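Local coordinates for Rab5 protein, putative (Plasmodium falciparum, PDB 3CLV), which probably belongs to the Rab family of small Ras-like guanine-nucleotide-binding proteins of the P-loop class and carries guanosine-5'-diphosphate in the model, at residues V11-S16 with S108-Y113; G116-I121 with E200-N205; I181-K186 with K192-M197. All coordinates share one frame; numbering follows the deposited sequence.

The three contacts pack helices against a single mixed sheet. Contact 1 sets helix 110-114 against strand 8-13, and contacts 2 and 3 lay helix 191-206 on strands 119-125 and 179-183. The first two centres are about 17 Å apart and meet directly, because strands 8-13 and 119-125 are sheet neighbours. Contacts 2 and 3, about 15 Å between centres, also touch, through Ile121 with Ile194 and Phe195. Along the chain contact 1 closes before contact 2 opens, and contact 3 is nested inside the loop that contact 2 closes. Contacts 1 and 3, about 19 Å between centres and on opposite sides of the chain's centre, both reach GDP, at its phosphate and guanine ends.

Contact 1: V11-S16 with S108-Y113; sequences VLLGES and SIVPLY. With GDP (guanosine-5'-diphosphate), chain D.
Tyr113 N donates to Val110 O at 2.9 Å, an i+3 to i bond at the start of helix 110-114 that ties together the two residues meeting strand 11-13. A similar bond one step earlier, Leu112 N to Ile109 O at 3.0 Å, helps to form this first turn. Across the contact no hydrogen bond forms; the join is largely apolar and buried. Val11 carries most of it from the strand: its CB lies 3.6 Å from Tyr113 O, and its CG2 comes within 3.7 Å of Tyr113 CB, the two side chains crossing at about a right angle. With chi1 at 57°, Val11 places CG2 opposite its own N and so out toward the helix, which leaves CG1 to pack on Ala120 of the next strand. Tyr113 thus meets the strand through its CB and carbonyl, while its ring has Ile109 CG2 and Val110 O at the edge, in plane. A second, looser touch joins Leu13 CD1 to Val110 CG2 at 4.5 Å. Further along, the chain enters what fits a P-loop, with Gly14 O and, weakly, Glu15 O receiving Lys20 NZ. Here Ser16 CA stands 3.6 Å from GDP O2B, so the strand that packs on the helix also leads to the phosphates. Helix 110-114 also lies at the subunit interface, where Leu112 and Tyr113 pack on Tyr113 and Leu112 of the second subunit. Strand 8-13 itself runs between 92-99 and 119-125, bonded by its backbone to Trp98 on one neighbour and to Cys119 and Ile121 on the other, while Trp138 and Leu142 of helix 129-145 cover Leu13 beside helix 110-114.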
loop_
_atom_site.group_PDB
_atom_site.type_symbol
_atom_site.label_atom_id
_atom_site.label_comp_id
_atom_site.label_asym_id
_atom_site.label_seq_id
_atom_site.Cartn_x
_atom_site.Cartn_y
_atom_site.Cartn_z
ATOM N N VAL A 11 8.598 -3.842 -1.013
ATOM C CA VAL A 11 8.314 -4.227 -2.390
ATOM C C VAL A 11 9.380 -5.205 -2.887
ATOM O O VAL A 11 10.596 -4.947 -2.807
ATOM C CB VAL A 11 8.110 -3.032 -3.373
ATOM C CG1 VAL A 11 9.327 -2.077 -3.404
ATOM C CG2 VAL A 11 7.801 -3.531 -4.806
ATOM N N LEU A 12 8.907 -6.342 -3.382
ATOM C CA LEU A 12 9.787 -7.320 -3.986
ATOM C C LEU A 12 9.599 -7.237 -5.491
ATOM O O LEU A 12 8.538 -7.578 -6.025
ATOM C CB LEU A 12 9.492 -8.721 -3.423
ATOM C CG LEU A 12 10.208 -9.920 -4.048
ATOM C CD1 LEU A 12 11.715 -9.797 -3.987
ATOM C CD2 LEU A 12 9.752 -11.181 -3.314
ATOM N N LEU A 13 10.639 -6.752 -6.165
ATOM C CA LEU A 13 10.566 -6.298 -7.533
ATOM C C LEU A 13 11.654 -6.964 -8.370
ATOM O O LEU A 13 12.754 -7.199 -7.885
ATOM C CB LEU A 13 10.755 -4.770 -7.548
ATOM C CG LEU A 13 10.925 -4.002 -8.847
ATOM C CD1 LEU A 13 9.607 -3.945 -9.621
ATOM C CD2 LEU A 13 11.396 -2.585 -8.526
ATOM N N GLY A 14 11.350 -7.239 -9.636
ATOM C CA GLY A 14 12.332 -7.807 -10.573
ATOM C C GLY A 14 11.602 -8.352 -11.781
ATOM O O GLY A 14 10.380 -8.547 -11.730
ATOM N N GLU A 15 12.337 -8.597 -12.862
ATOM C CA GLU A 15 11.750 -9.135 -14.099
ATOM C C GLU A 15 11.164 -10.541 -13.834
ATOM O O GLU A 15 11.662 -11.260 -12.972
ATOM C CB GLU A 15 12.830 -9.184 -15.188
ATOM C CG GLU A 15 12.346 -9.714 -16.547
ATOM C CD GLU A 15 13.364 -9.557 -17.664
ATOM O OE1 GLU A 15 14.239 -8.657 -17.591
ATOM O OE2 GLU A 15 13.273 -10.351 -18.634
ATOM N N SER A 16 10.108 -10.945 -14.546
ATOM C CA SER A 16 9.656 -12.332 -14.425
ATOM C C SER A 16 10.789 -13.327 -14.690
ATOM O O SER A 16 11.673 -13.095 -15.538
ATOM C CB SER A 16 8.422 -12.652 -15.289
ATOM O OG SER A 16 8.696 -12.460 -16.660
ATOM N N SER A 108 1.063 1.952 -14.518
ATOM C CA SER A 108 -0.016 2.513 -13.721
ATOM C C SER A 108 -0.375 1.650 -12.489
ATOM O O SER A 108 -1.162 2.070 -11.641
ATOM C CB SER A 108 -1.240 2.727 -14.604
ATOM O OG SER A 108 -2.010 1.545 -14.671
ATOM N N ILE A 109 0.180 0.441 -12.414
ATOM C CA ILE A 109 -0.094 -0.464 -11.285
ATOM C C ILE A 109 1.083 -0.483 -10.311
ATOM O O ILE A 109 0.895 -0.455 -9.101
ATOM C CB ILE A 109 -0.463 -1.906 -11.765
ATOM C CG1 ILE A 109 -1.802 -1.888 -12.508
ATOM C CG2 ILE A 109 -0.547 -2.896 -10.596
ATOM C CD1 ILE A 109 -2.156 -3.220 -13.160
ATOM N N VAL A 110 2.300 -0.511 -10.838
ATOM C CA VAL A 110 3.491 -0.627 -9.984
ATOM C C VAL A 110 3.642 0.432 -8.853
ATOM O O VAL A 110 4.142 0.109 -7.790
ATOM C CB VAL A 110 4.806 -0.853 -10.814
ATOM C CG1 VAL A 110 5.289 0.407 -11.496
ATOM C CG2 VAL A 110 5.887 -1.458 -9.939
ATOM N N PRO A 111 3.209 1.696 -9.079
ATOM C CA PRO A 111 3.262 2.676 -7.977
ATOM C C PRO A 111 2.502 2.256 -6.696
ATOM O O PRO A 111 2.855 2.707 -5.599
ATOM C CB PRO A 111 2.637 3.934 -8.601
ATOM C CG PRO A 111 2.970 3.802 -10.058
ATOM C CD PRO A 111 2.712 2.328 -10.315
ATOM N N LEU A 112 1.491 1.403 -6.847
ATOM C CA LEU A 112 0.745 0.864 -5.702
ATOM C C LEU A 112 1.670 0.025 -4.827
ATOM O O LEU A 112 1.492 -0.034 -3.611
ATOM C CB LEU A 112 -0.438 0.012 -6.189
ATOM C CG LEU A 112 -1.486 0.736 -7.052
ATOM C CD1 LEU A 112 -2.418 -0.288 -7.695
ATOM C CD2 LEU A 112 -2.301 1.762 -6.243
ATOM N N TYR A 113 2.654 -0.616 -5.462
ATOM C CA TYR A 113 3.660 -1.429 -4.750
ATOM C C TYR A 113 4.724 -0.585 -4.066
ATOM O O TYR A 113 5.180 -0.940 -2.982
ATOM C CB TYR A 113 4.326 -2.470 -5.676
ATOM C CG TYR A 113 3.379 -3.559 -6.123
ATOM C CD1 TYR A 113 2.484 -3.341 -7.186
ATOM C CD2 TYR A 113 3.384 -4.809 -5.506
ATOM C CE1 TYR A 113 1.597 -4.329 -7.592
ATOM C CE2 TYR A 113 2.499 -5.806 -5.895
ATOM C CZ TYR A 113 1.612 -5.556 -6.946
ATOM O OH TYR A 113 0.729 -6.542 -7.333
HETATM P PB GDP D . 9.567 -14.861 -10.482
HETATM O O1B GDP D . 8.598 -14.917 -9.346
HETATM O O2B GDP D . 8.844 -14.713 -11.802
HETATM O O3B GDP D . 10.564 -13.738 -10.351
HETATM O O3A GDP D . 10.467 -16.210 -10.540
HETATM P PA GDP D . 10.023 -17.677 -10.002
HETATM O O1A GDP D . 8.698 -18.088 -10.622
HETATM O O2A GDP D . 10.085 -17.808 -8.512
HETATM O "O5'" GDP D . 11.177 -18.589 -10.651
HETATM C "C5'" GDP D . 11.352 -18.707 -12.068
HETATM C "C4'" GDP D . 12.124 -20.002 -12.344
HETATM O "O4'" GDP D . 13.458 -19.903 -11.837
HETATM C "C3'" GDP D . 11.528 -21.258 -11.714
HETATM O "O3'" GDP D . 11.764 -22.303 -12.667
HETATM C "C2'" GDP D . 12.377 -21.513 -10.467
HETATM O "O2'" GDP D . 12.460 -22.891 -10.077
HETATM C "C1'" GDP D . 13.726 -20.990 -10.939
HETATM N N9 GDP D . 14.523 -20.444 -9.837
HETATM C C8 GDP D . 14.129 -19.504 -8.951
HETATM N N7 GDP D . 15.123 -19.237 -8.083
HETATM C C5 GDP D . 16.179 -20.008 -8.430
HETATM C C6 GDP D . 17.560 -20.217 -7.935
HETATM O O6 GDP D . 17.977 -19.568 -6.946
HETATM N N1 GDP D . 18.341 -21.118 -8.590
HETATM C C2 GDP D . 17.916 -21.821 -9.672
HETATM N N2 GDP D . 18.772 -22.692 -10.265
HETATM N N3 GDP D . 16.648 -21.695 -10.175
HETATM C C4 GDP D . 15.772 -20.808 -9.599
#

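Contact 2: G116-I121 with E200-N205; sequences GATCAI and EEIYKN
In this Ras-like alpha/beta fold the C-terminal helix 191-206 lies on one face of the sheet, and Ile202 is the residue through which 200-205 meets Thr118 and Cys119 of the segment leading along strand 119-125. The ethyl branch of Ile202 does the touching. Its end, CD1, reaches Cys119 SG at 3.8 Å, and its CG1 lies 4.1 Å from Thr118 CG2, with the threonine and isoleucine side chains at about a right angle. Thr118 uses its methyl here because chi1, at -62°, sets CG2 opposite the backbone N and beside the carbonyl carbon. No hydrogen bond spans the two segments; all three touching residues are buried, and the contact is small and apolar. Within the helix Asn205 folds back on the preceding turn: its ND2 gives a nearly straight bond of 2.8 Å to Glu201 O, with an N-H...O angle of 169°. That carbonyl is doubly held, since Asn205 N also donates to Glu201 O, at 3.1 Å, and the two donors approach from opposite faces of the carbonyl plane. Strand 119-125 runs between 8-13 and 149-155, with Cys119 bonded by its backbone to Lys9 and Val11; Ile202 also rests on Ile149, and Leu198, one turn earlier in helix 191-206, continues the packing on Cys119.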
loop_
_atom_site.group_PDB
_atom_site.type_symbol
_atom_site.label_atom_id
_atom_site.label_comp_id
_atom_site.label_asym_id
_atom_site.label_seq_id
_atom_site.Cartn_x
_atom_site.Cartn_y
_atom_site.Cartn_z
ATOM N N GLY A 116 4.649 4.186 0.049
ATOM C CA GLY A 116 4.716 3.896 1.474
ATOM C C GLY A 116 5.603 2.714 1.842
ATOM O O GLY A 116 5.584 2.269 2.985
ATOM N N ALA A 117 6.363 2.185 0.884
ATOM C CA ALA A 117 7.285 1.085 1.188
ATOM C C ALA A 117 8.510 1.622 1.916
ATOM O O ALA A 117 9.029 2.693 1.571
ATOM C CB ALA A 117 7.701 0.342 -0.080
ATOM N N THR A 118 8.947 0.889 2.935
ATOM C CA THR A 118 10.187 1.186 3.667
ATOM C C THR A 118 11.361 0.603 2.906
ATOM O O THR A 118 12.404 1.236 2.775
ATOM C CB THR A 118 10.155 0.563 5.092
ATOM O OG1 THR A 118 9.074 1.138 5.824
ATOM C CG2 THR A 118 11.480 0.791 5.853
ATOM N N CYS A 119 11.171 -0.606 2.385
ATOM C CA CYS A 119 12.244 -1.334 1.719
ATOM C C CYS A 119 11.870 -1.723 0.308
ATOM O O CYS A 119 10.704 -1.953 0.004
ATOM C CB CYS A 119 12.571 -2.623 2.479
ATOM S SG CYS A 119 13.030 -2.380 4.185
ATOM N N ALA A 120 12.873 -1.816 -0.548
ATOM C CA ALA A 120 12.692 -2.367 -1.874
ATOM C C ALA A 120 13.760 -3.418 -2.093
ATOM O O ALA A 120 14.970 -3.152 -1.926
ATOM C CB ALA A 120 12.761 -1.272 -2.946
ATOM N N ILE A 121 13.305 -4.620 -2.433
ATOM C CA ILE A 121 14.175 -5.722 -2.809
ATOM C C ILE A 121 14.141 -5.860 -4.325
ATOM O O ILE A 121 13.112 -6.254 -4.905
ATOM C CB ILE A 121 13.732 -7.069 -2.163
ATOM C CG1 ILE A 121 13.631 -6.958 -0.643
ATOM C CG2 ILE A 121 14.696 -8.221 -2.548
ATOM C CD1 ILE A 121 12.929 -8.200 0.004
ATOM N N GLU A 200 18.617 -4.969 9.971
ATOM C CA GLU A 200 19.756 -4.210 10.551
ATOM C C GLU A 200 19.713 -2.733 10.120
ATOM O O GLU A 200 19.876 -1.823 10.927
ATOM C CB GLU A 200 21.099 -4.842 10.147
ATOM C CG GLU A 200 21.348 -6.222 10.768
ATOM C CD GLU A 200 22.476 -7.009 10.099
ATOM O OE1 GLU A 200 22.904 -6.670 8.971
ATOM O OE2 GLU A 200 22.932 -7.999 10.708
ATOM N N GLU A 201 19.478 -2.510 8.829
ATOM C CA GLU A 201 19.370 -1.170 8.284
ATOM C C GLU A 201 18.139 -0.389 8.817
ATOM O O GLU A 201 18.251 0.796 9.119
ATOM C CB GLU A 201 19.361 -1.245 6.758
ATOM C CG GLU A 201 19.720 0.057 6.082
ATOM C CD GLU A 201 21.158 0.503 6.334
ATOM O OE1 GLU A 201 22.062 -0.340 6.580
ATOM O OE2 GLU A 201 21.370 1.721 6.264
ATOM N N ILE A 202 16.977 -1.040 8.935
ATOM C CA ILE A 202 15.807 -0.372 9.520
ATOM C C ILE A 202 16.116 0.071 10.958
ATOM O O ILE A 202 15.817 1.202 11.337
ATOM C CB ILE A 202 14.528 -1.250 9.504
ATOM C CG1 ILE A 202 14.038 -1.474 8.070
ATOM C CG2 ILE A 202 13.413 -0.600 10.328
ATOM C CD1 ILE A 202 13.017 -2.646 7.948
ATOM N N TYR A 203 16.725 -0.823 11.737
ATOM C CA TYR A 203 17.033 -0.553 13.143
ATOM C C TYR A 203 17.992 0.629 13.277
ATOM O O TYR A 203 17.767 1.545 14.070
ATOM C CB TYR A 203 17.679 -1.781 13.783
ATOM C CG TYR A 203 17.958 -1.616 15.266
ATOM C CD1 TYR A 203 16.935 -1.751 16.197
ATOM C CD2 TYR A 203 19.243 -1.320 15.728
ATOM C CE1 TYR A 203 17.180 -1.607 17.566
ATOM C CE2 TYR A 203 19.500 -1.169 17.095
ATOM C CZ TYR A 203 18.458 -1.316 17.999
ATOM O OH TYR A 203 18.679 -1.170 19.353
ATOM N N LYS A 204 19.061 0.577 12.491
ATOM C CA LYS A 204 20.049 1.639 12.410
ATOM C C LYS A 204 19.347 2.977 12.165
ATOM O O LYS A 204 19.693 3.988 12.779
ATOM C CB LYS A 204 21.033 1.301 11.296
ATOM C CG LYS A 204 22.217 2.233 11.115
ATOM C CD LYS A 204 23.028 1.778 9.904
ATOM C CE LYS A 204 24.415 2.405 9.872
ATOM N NZ LYS A 204 24.371 3.891 9.707
ATOM N N ASN A 205 18.344 2.969 11.289
ATOM C CA ASN A 205 17.570 4.160 10.998
ATOM C C ASN A 205 16.638 4.634 12.099
ATOM O O ASN A 205 16.573 5.835 12.370
ATOM C CB ASN A 205 16.816 4.010 9.675
ATOM C CG ASN A 205 17.690 4.348 8.500
ATOM O OD1 ASN A 205 17.802 5.509 8.129
ATOM N ND2 ASN A 205 18.350 3.345 7.936
#

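Contact 3: I181-K186 with K192-M197; sequences IQTSAK and KNIFYM. With GDP (guanosine-5'-diphosphate), chain D.
A single methyl, Ile181 CD1, is lodged against two residues one helical turn apart: it lies 3.5 Å from Asn193 CB and 3.6 Å from Met197 SD, a sulfur brought there by a side chain extended at chi2. Ile181 has CG1 opposite its backbone N, chi1 -170°, which carries CD1 up to that side of the helix. The other branch, CG2, meets Ile194 CG1 at 3.9 Å. Two residues on, Thr183 CG2 lies beside it, also 3.9 Å from Ile194 CG1, so that two neighbouring methyls of the strand meet one side of Ile194, which crosses both side chains at about a right angle. The hydroxyl of Thr183 is bonded to Asn155 OD1, while Asn193 ND2 is bonded to Asn190 OD1. The atoms touching across the contact are carbon and sulfur, with no hydrogen bond between the segments. The axes of the segments 181-183 and 192-197 run nearly antiparallel, at 160°, and approach to 9.2 Å. Past the strand, the loop turns its backbone to the guanine. Ala185 N and Lys186 N both donate weakly to GDP O6, at 2.9 Å and 3.3 Å, the first bent, at 122°; Ala185 N also donates to Asn155 OD1. The extended Lys186 chain passes over one face of the guanine, its CB 3.5 Å from GDP N1. Ser184 OG, bonded to Asp158 and to Thr187 N, ties the loop to Asp158, which also bonds GDP. The sequence Ser184-Ala185-Lys186, set between the last strand and the last helix, corresponds to the SAK motif by which Ras-like proteins read the guanine base, here built on a strand-loop-helix unit.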
loop_
_atom_site.group_PDB
_atom_site.type_symbol
_atom_site.label_atom_id
_atom_site.label_comp_id
_atom_site.label_asym_id
_atom_site.label_seq_id
_atom_site.Cartn_x
_atom_site.Cartn_y
_atom_site.Cartn_z
ATOM N N ILE A 181 23.426 -8.438 -2.017
ATOM C CA ILE A 181 23.583 -9.803 -1.544
ATOM C C ILE A 181 23.453 -10.790 -2.726
ATOM O O ILE A 181 22.745 -10.526 -3.698
ATOM C CB ILE A 181 22.612 -10.106 -0.360
ATOM C CG1 ILE A 181 22.945 -11.450 0.314
ATOM C CG2 ILE A 181 21.121 -9.984 -0.810
ATOM C CD1 ILE A 181 22.474 -11.545 1.736
ATOM N N GLN A 182 24.195 -11.889 -2.661
ATOM C CA GLN A 182 24.114 -12.945 -3.665
ATOM C C GLN A 182 23.368 -14.105 -3.038
ATOM O O GLN A 182 23.690 -14.514 -1.924
ATOM C CB GLN A 182 25.510 -13.402 -4.075
ATOM C CG GLN A 182 26.284 -12.393 -4.901
ATOM C CD GLN A 182 27.620 -12.953 -5.324
ATOM O OE1 GLN A 182 27.673 -13.884 -6.124
ATOM N NE2 GLN A 182 28.706 -12.412 -4.774
ATOM N N THR A 183 22.359 -14.615 -3.748
ATOM C CA THR A 183 21.469 -15.628 -3.176
ATOM C C THR A 183 21.191 -16.815 -4.111
ATOM O O THR A 183 21.377 -16.735 -5.333
ATOM C CB THR A 183 20.083 -15.020 -2.743
ATOM O OG1 THR A 183 19.388 -14.547 -3.901
ATOM C CG2 THR A 183 20.246 -13.886 -1.734
ATOM N N SER A 184 20.750 -17.915 -3.503
ATOM C CA SER A 184 20.115 -19.003 -4.231
ATOM C C SER A 184 18.853 -19.425 -3.488
ATOM O O SER A 184 18.907 -19.887 -2.342
ATOM C CB SER A 184 21.077 -20.187 -4.464
ATOM O OG SER A 184 20.419 -21.253 -5.170
ATOM N N ALA A 185 17.697 -19.225 -4.125
ATOM C CA ALA A 185 16.439 -19.802 -3.625
ATOM C C ALA A 185 16.503 -21.325 -3.670
ATOM O O ALA A 185 15.927 -21.998 -2.825
ATOM C CB ALA A 185 15.246 -19.304 -4.447
ATOM N N LYS A 186 17.199 -21.860 -4.671
ATOM C CA LYS A 186 17.348 -23.319 -4.831
ATOM C C LYS A 186 18.048 -23.973 -3.628
ATOM O O LYS A 186 17.525 -24.922 -3.040
ATOM C CB LYS A 186 18.028 -23.659 -6.167
ATOM C CG LYS A 186 18.025 -25.176 -6.524
ATOM C CD LYS A 186 18.632 -25.458 -7.892
ATOM C CE LYS A 186 18.886 -26.966 -8.102
ATOM N NZ LYS A 186 19.287 -27.193 -9.530
ATOM N N LYS A 192 17.442 -15.804 3.967
ATOM C CA LYS A 192 17.093 -15.151 5.229
ATOM C C LYS A 192 17.935 -13.895 5.417
ATOM O O LYS A 192 17.441 -12.884 5.943
ATOM C CB LYS A 192 17.283 -16.088 6.439
ATOM C CG LYS A 192 16.255 -17.222 6.569
ATOM C CD LYS A 192 16.537 -17.954 7.899
ATOM C CE LYS A 192 16.404 -19.466 7.801
ATOM N NZ LYS A 192 15.123 -19.922 8.443
ATOM N N ASN A 193 19.180 -13.954 4.946
ATOM C CA ASN A 193 20.131 -12.845 5.090
ATOM C C ASN A 193 19.675 -11.578 4.346
ATOM O O ASN A 193 20.011 -10.466 4.738
ATOM C CB ASN A 193 21.538 -13.262 4.628
ATOM C CG ASN A 193 22.294 -14.120 5.662
ATOM O OD1 ASN A 193 22.063 -14.033 6.862
ATOM N ND2 ASN A 193 23.239 -14.921 5.180
ATOM N N ILE A 194 18.885 -11.740 3.282
ATOM C CA ILE A 194 18.288 -10.552 2.642
ATOM C C ILE A 194 17.599 -9.710 3.723
ATOM O O ILE A 194 17.786 -8.504 3.820
ATOM C CB ILE A 194 17.212 -10.932 1.580
ATOM C CG1 ILE A 194 17.830 -11.663 0.386
ATOM C CG2 ILE A 194 16.420 -9.677 1.142
ATOM C CD1 ILE A 194 16.775 -12.334 -0.560
ATOM N N PHE A 195 16.789 -10.367 4.535
ATOM C CA PHE A 195 15.948 -9.692 5.486
ATOM C C PHE A 195 16.712 -9.346 6.754
ATOM O O PHE A 195 16.369 -8.378 7.420
ATOM C CB PHE A 195 14.702 -10.540 5.740
ATOM C CG PHE A 195 13.826 -10.639 4.521
ATOM C CD1 PHE A 195 12.870 -9.660 4.262
ATOM C CD2 PHE A 195 14.015 -11.666 3.593
ATOM C CE1 PHE A 195 12.081 -9.727 3.135
ATOM C CE2 PHE A 195 13.246 -11.746 2.452
ATOM C CZ PHE A 195 12.271 -10.770 2.212
ATOM N N TYR A 196 17.784 -10.092 7.040
ATOM C CA TYR A 196 18.663 -9.749 8.173
ATOM C C TYR A 196 19.305 -8.393 7.918
ATOM O O TYR A 196 19.309 -7.526 8.805
ATOM C CB TYR A 196 19.767 -10.799 8.396
ATOM C CG TYR A 196 19.279 -12.165 8.866
ATOM C CD1 TYR A 196 17.982 -12.351 9.334
ATOM C CD2 TYR A 196 20.138 -13.265 8.866
ATOM C CE1 TYR A 196 17.537 -13.608 9.757
ATOM C CE2 TYR A 196 19.705 -14.517 9.283
ATOM C CZ TYR A 196 18.407 -14.679 9.724
ATOM O OH TYR A 196 17.984 -15.921 10.154
ATOM N N MET A 197 19.832 -8.227 6.704
ATOM C CA MET A 197 20.486 -6.999 6.262
ATOM C C MET A 197 19.523 -5.811 6.274
ATOM O O MET A 197 19.865 -4.723 6.779
ATOM C CB MET A 197 21.096 -7.191 4.868
ATOM C CG MET A 197 22.343 -8.126 4.830
ATOM S SD MET A 197 23.067 -8.263 3.173
ATOM C CE MET A 197 23.879 -6.692 3.011
HETATM P PB GDP D . 9.567 -14.861 -10.482
HETATM O O1B GDP D . 8.598 -14.917 -9.346
HETATM O O2B GDP D . 8.844 -14.713 -11.802
HETATM O O3B GDP D . 10.564 -13.738 -10.351
HETATM O O3A GDP D . 10.467 -16.210 -10.540
HETATM P PA GDP D . 10.023 -17.677 -10.002
HETATM O O1A GDP D . 8.698 -18.088 -10.622
HETATM O O2A GDP D . 10.085 -17.808 -8.512
HETATM O "O5'" GDP D . 11.177 -18.589 -10.651
HETATM C "C5'" GDP D . 11.352 -18.707 -12.068
HETATM C "C4'" GDP D . 12.124 -20.002 -12.344
HETATM O "O4'" GDP D . 13.458 -19.903 -11.837
HETATM C "C3'" GDP D . 11.528 -21.258 -11.714
HETATM O "O3'" GDP D . 11.764 -22.303 -12.667
HETATM C "C2'" GDP D . 12.377 -21.513 -10.467
HETATM O "O2'" GDP D . 12.460 -22.891 -10.077
HETATM C "C1'" GDP D . 13.726 -20.990 -10.939
HETATM N N9 GDP D . 14.523 -20.444 -9.837
HETATM C C8 GDP D . 14.129 -19.504 -8.951
HETATM N N7 GDP D . 15.123 -19.237 -8.083
HETATM C C5 GDP D . 16.179 -20.008 -8.430
HETATM C C6 GDP D . 17.560 -20.217 -7.935
HETATM O O6 GDP D . 17.977 -19.568 -6.946
HETATM N N1 GDP D . 18.341 -21.118 -8.590
HETATM C C2 GDP D . 17.916 -21.821 -9.672
HETATM N N2 GDP D . 18.772 -22.692 -10.265
HETATM N N3 GDP D . 16.648 -21.695 -10.175
HETATM C C4 GDP D . 15.772 -20.808 -9.599
#